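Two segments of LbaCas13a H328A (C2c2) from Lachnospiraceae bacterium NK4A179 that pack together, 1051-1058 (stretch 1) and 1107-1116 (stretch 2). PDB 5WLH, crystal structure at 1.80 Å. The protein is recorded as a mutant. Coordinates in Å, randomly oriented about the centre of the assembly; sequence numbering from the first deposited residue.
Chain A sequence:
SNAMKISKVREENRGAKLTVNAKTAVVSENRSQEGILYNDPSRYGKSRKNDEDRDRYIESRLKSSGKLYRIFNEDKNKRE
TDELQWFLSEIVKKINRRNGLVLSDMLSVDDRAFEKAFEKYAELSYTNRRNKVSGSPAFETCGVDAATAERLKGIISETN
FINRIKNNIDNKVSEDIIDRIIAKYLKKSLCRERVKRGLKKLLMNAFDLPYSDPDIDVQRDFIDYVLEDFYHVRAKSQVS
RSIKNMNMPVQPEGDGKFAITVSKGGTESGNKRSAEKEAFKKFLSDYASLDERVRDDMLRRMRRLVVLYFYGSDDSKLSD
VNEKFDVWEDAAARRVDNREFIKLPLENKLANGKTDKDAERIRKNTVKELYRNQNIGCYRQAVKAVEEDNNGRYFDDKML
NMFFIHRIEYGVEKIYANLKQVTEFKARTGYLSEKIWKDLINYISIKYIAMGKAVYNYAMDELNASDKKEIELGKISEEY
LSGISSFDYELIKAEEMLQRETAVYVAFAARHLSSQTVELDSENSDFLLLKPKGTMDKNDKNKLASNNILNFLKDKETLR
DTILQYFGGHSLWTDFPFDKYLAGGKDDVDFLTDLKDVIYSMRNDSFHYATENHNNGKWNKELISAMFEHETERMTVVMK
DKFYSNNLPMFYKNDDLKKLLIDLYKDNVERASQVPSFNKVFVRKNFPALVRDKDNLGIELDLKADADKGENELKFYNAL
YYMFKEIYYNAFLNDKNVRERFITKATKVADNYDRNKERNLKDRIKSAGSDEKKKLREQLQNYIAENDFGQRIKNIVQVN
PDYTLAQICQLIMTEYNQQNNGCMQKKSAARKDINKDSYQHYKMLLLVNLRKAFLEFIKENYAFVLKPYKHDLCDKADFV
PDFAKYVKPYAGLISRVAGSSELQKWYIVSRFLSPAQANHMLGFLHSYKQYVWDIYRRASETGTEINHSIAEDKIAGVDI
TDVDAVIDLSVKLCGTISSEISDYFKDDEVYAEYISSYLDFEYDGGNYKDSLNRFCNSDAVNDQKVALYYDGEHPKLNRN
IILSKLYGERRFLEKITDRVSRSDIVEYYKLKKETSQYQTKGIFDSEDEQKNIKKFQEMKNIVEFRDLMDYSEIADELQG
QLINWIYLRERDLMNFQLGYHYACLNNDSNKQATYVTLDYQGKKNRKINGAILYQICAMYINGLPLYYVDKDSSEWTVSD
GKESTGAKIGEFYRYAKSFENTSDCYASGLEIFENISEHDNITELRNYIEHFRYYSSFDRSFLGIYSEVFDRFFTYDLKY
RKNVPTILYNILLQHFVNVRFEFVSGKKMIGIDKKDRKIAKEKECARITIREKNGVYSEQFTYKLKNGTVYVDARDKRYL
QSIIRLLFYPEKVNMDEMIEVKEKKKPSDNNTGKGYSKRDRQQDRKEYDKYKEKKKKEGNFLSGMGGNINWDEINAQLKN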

# COMPACT_ATOMS: atom_id res chain seq x y z
N ARG A 1051 -16.13 -0.38 23.85
CA ARG A 1051 -17.49 -0.49 23.35
C ARG A 1051 -17.52 -1.16 21.99
O ARG A 1051 -18.42 -1.95 21.70
CB ARG A 1051 -18.14 0.90 23.30
CG ARG A 1051 -18.25 1.57 24.67
CD ARG A 1051 -19.49 2.45 24.76
NE ARG A 1051 -19.45 3.60 23.87
CZ ARG A 1051 -20.38 3.88 22.96
NH1 ARG A 1051 -21.42 3.07 22.82
NH2 ARG A 1051 -20.27 4.95 22.19
N PHE A 1052 -16.52 -0.89 21.16
CA PHE A 1052 -16.43 -1.56 19.87
C PHE A 1052 -16.30 -3.07 20.04
O PHE A 1052 -17.06 -3.85 19.43
CB PHE A 1052 -15.25 -0.99 19.08
CG PHE A 1052 -14.80 -1.85 17.94
CD1 PHE A 1052 -15.52 -1.87 16.75
CD2 PHE A 1052 -13.66 -2.63 18.04
CE1 PHE A 1052 -15.10 -2.65 15.68
CE2 PHE A 1052 -13.25 -3.42 16.98
CZ PHE A 1052 -13.98 -3.43 15.80
N LEU A 1053 -15.35 -3.51 20.86
CA LEU A 1053 -15.14 -4.94 21.06
C LEU A 1053 -16.39 -5.61 21.62
O LEU A 1053 -16.76 -6.70 21.18
CB LEU A 1053 -13.95 -5.18 21.97
CG LEU A 1053 -12.60 -4.89 21.30
CD1 LEU A 1053 -11.52 -4.79 22.35
CD2 LEU A 1053 -12.26 -5.98 20.29
N GLU A 1054 -17.06 -4.96 22.58
CA GLU A 1054 -18.32 -5.50 23.10
C GLU A 1054 -19.39 -5.60 22.02
O GLU A 1054 -20.24 -6.50 22.07
CB GLU A 1054 -18.84 -4.64 24.25
CG GLU A 1054 -17.94 -4.59 25.47
CD GLU A 1054 -18.32 -3.47 26.41
OE1 GLU A 1054 -18.90 -2.47 25.95
OE2 GLU A 1054 -18.06 -3.58 27.62
N LYS A 1055 -19.38 -4.68 21.06
CA LYS A 1055 -20.41 -4.68 20.03
C LYS A 1055 -20.17 -5.71 18.94
O LYS A 1055 -21.12 -6.09 18.25
CB LYS A 1055 -20.53 -3.28 19.41
CG LYS A 1055 -21.33 -2.29 20.27
CD LYS A 1055 -21.06 -0.85 19.87
CE LYS A 1055 -21.56 0.12 20.93
NZ LYS A 1055 -23.03 -0.04 21.16
N ILE A 1056 -18.95 -6.18 18.76
CA ILE A 1056 -18.67 -7.06 17.63
C ILE A 1056 -18.38 -8.49 18.04
O ILE A 1056 -18.22 -9.35 17.16
CB ILE A 1056 -17.52 -6.50 16.75
CG1 ILE A 1056 -16.23 -6.44 17.56
CG2 ILE A 1056 -17.91 -5.13 16.17
CD1 ILE A 1056 -15.03 -7.03 16.84
N THR A 1057 -18.29 -8.77 19.34
CA THR A 1057 -18.03 -10.12 19.81
C THR A 1057 -19.07 -10.51 20.84
O THR A 1057 -19.83 -9.68 21.35
CB THR A 1057 -16.64 -10.25 20.43
OG1 THR A 1057 -16.49 -9.27 21.46
CG2 THR A 1057 -15.57 -10.04 19.38
N ASP A 1058 -19.11 -11.81 21.14
CA ASP A 1058 -19.88 -12.34 22.25
C ASP A 1058 -18.94 -12.67 23.40
O ASP A 1058 -17.83 -13.16 23.17
CB ASP A 1058 -20.65 -13.60 21.84
CG ASP A 1058 -21.60 -13.35 20.69
OD1 ASP A 1058 -22.23 -12.28 20.65
OD2 ASP A 1058 -21.70 -14.24 19.81
N ASP A 1107 -8.63 -13.83 20.56
CA ASP A 1107 -9.45 -13.40 19.43
C ASP A 1107 -9.78 -11.93 19.55
O ASP A 1107 -9.84 -11.21 18.54
CB ASP A 1107 -10.72 -14.25 19.34
CG ASP A 1107 -11.62 -14.13 20.58
OD1 ASP A 1107 -11.12 -13.87 21.70
OD2 ASP A 1107 -12.85 -14.32 20.42
N LEU A 1108 -10.00 -11.45 20.78
CA LEU A 1108 -10.21 -10.02 21.02
C LEU A 1108 -9.05 -9.19 20.48
O LEU A 1108 -9.26 -8.16 19.82
CB LEU A 1108 -10.34 -9.77 22.53
CG LEU A 1108 -11.69 -9.87 23.23
CD1 LEU A 1108 -11.52 -9.32 24.64
CD2 LEU A 1108 -12.76 -9.09 22.47
N MET A 1109 -7.82 -9.60 20.80
CA MET A 1109 -6.64 -8.91 20.29
C MET A 1109 -6.63 -8.91 18.78
O MET A 1109 -6.27 -7.91 18.15
CB MET A 1109 -5.37 -9.56 20.83
CG MET A 1109 -5.33 -9.65 22.32
SD MET A 1109 -5.43 -8.01 23.03
CE MET A 1109 -3.87 -7.34 22.46
N ASP A 1110 -7.00 -10.05 18.18
CA ASP A 1110 -7.08 -10.17 16.73
C ASP A 1110 -8.05 -9.15 16.15
O ASP A 1110 -7.71 -8.40 15.24
CB ASP A 1110 -7.49 -11.59 16.34
CG ASP A 1110 -6.97 -12.01 14.98
OD1 ASP A 1110 -6.35 -11.19 14.28
OD2 ASP A 1110 -7.21 -13.17 14.60
N TYR A 1111 -9.28 -9.10 16.70
CA TYR A 1111 -10.24 -8.14 16.17
C TYR A 1111 -9.77 -6.71 16.37
O TYR A 1111 -9.99 -5.85 15.50
CB TYR A 1111 -11.60 -8.34 16.84
CG TYR A 1111 -12.15 -9.73 16.63
CD1 TYR A 1111 -12.09 -10.32 15.38
CD2 TYR A 1111 -12.66 -10.45 17.68
CE1 TYR A 1111 -12.58 -11.60 15.18
CE2 TYR A 1111 -13.15 -11.74 17.50
CZ TYR A 1111 -13.10 -12.31 16.25
OH TYR A 1111 -13.58 -13.58 16.07
N SER A 1112 -9.12 -6.41 17.50
CA SER A 1112 -8.63 -5.05 17.72
C SER A 1112 -7.58 -4.68 16.69
O SER A 1112 -7.59 -3.55 16.17
CB SER A 1112 -8.05 -4.90 19.13
OG SER A 1112 -9.00 -5.27 20.09
N GLU A 1113 -6.67 -5.61 16.40
CA GLU A 1113 -5.65 -5.35 15.39
C GLU A 1113 -6.27 -5.15 14.02
O GLU A 1113 -5.80 -4.32 13.23
CB GLU A 1113 -4.64 -6.49 15.33
CG GLU A 1113 -3.52 -6.37 16.33
CD GLU A 1113 -2.48 -7.45 16.13
OE1 GLU A 1113 -1.93 -7.54 15.01
OE2 GLU A 1113 -2.22 -8.20 17.09
N ILE A 1114 -7.30 -5.94 13.68
CA ILE A 1114 -7.92 -5.78 12.37
C ILE A 1114 -8.57 -4.41 12.27
O ILE A 1114 -8.43 -3.72 11.26
CB ILE A 1114 -8.93 -6.91 12.09
CG1 ILE A 1114 -8.18 -8.22 11.84
CG2 ILE A 1114 -9.76 -6.57 10.86
CD1 ILE A 1114 -9.05 -9.49 11.91
N ALA A 1115 -9.27 -4.00 13.33
CA ALA A 1115 -9.85 -2.66 13.37
C ALA A 1115 -8.76 -1.60 13.28
O ALA A 1115 -8.91 -0.61 12.55
CB ALA A 1115 -10.67 -2.49 14.64
N ASP A 1116 -7.67 -1.78 14.02
CA ASP A 1116 -6.55 -0.85 13.90
C ASP A 1116 -6.02 -0.80 12.48
O ASP A 1116 -5.58 0.26 12.00
CB ASP A 1116 -5.42 -1.23 14.85
CG ASP A 1116 -5.73 -0.94 16.29
OD1 ASP A 1116 -6.67 -0.15 16.54
OD2 ASP A 1116 -5.02 -1.50 17.15

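What holds the two helices together? Apolar packing does, for no hydrogen bond crosses between them. Their N-to-C directions differ by 113°, and their axes approach to 10.6 Å, leaving room for side chains between the backbones.

How does Leu1053 fit? Its CA-to-CB bond points toward the second helix, and its m, t conformation brings CD2 3.8 Å from CD2 of Leu1108 and 3.3 Å from OG of Ser1112. Leu1108 starts sideways, yet its own m, t rotamer carries its end closer. The m rotamer of Ser1112 lets OG donate to O of Leu1108 at 2.9 Å, so the hydroxyl beside the leucine methyl is already bonded within its own helix.

Why does Thr1057 turn a methyl to Tyr1111? With chi1 at 55° (p), its OG1 donates to O of Leu1053 at 2.6 Å, just where the chain leaves helical geometry. The same rotamer sets CG2 3.4 Å from CD2 of Tyr1111.

What do the remaining large side chains do? Phe1052, chi1 t, points its side chain toward the second helix, nearly across its direction, and its CE2 lies 3.6 Å from CB of Ala1115; the small alanine still makes a close apolar contact. Ile1056, with chi1 p and chi2 between wells at 132°, places CD1 3.7 Å from CB of Tyr1111.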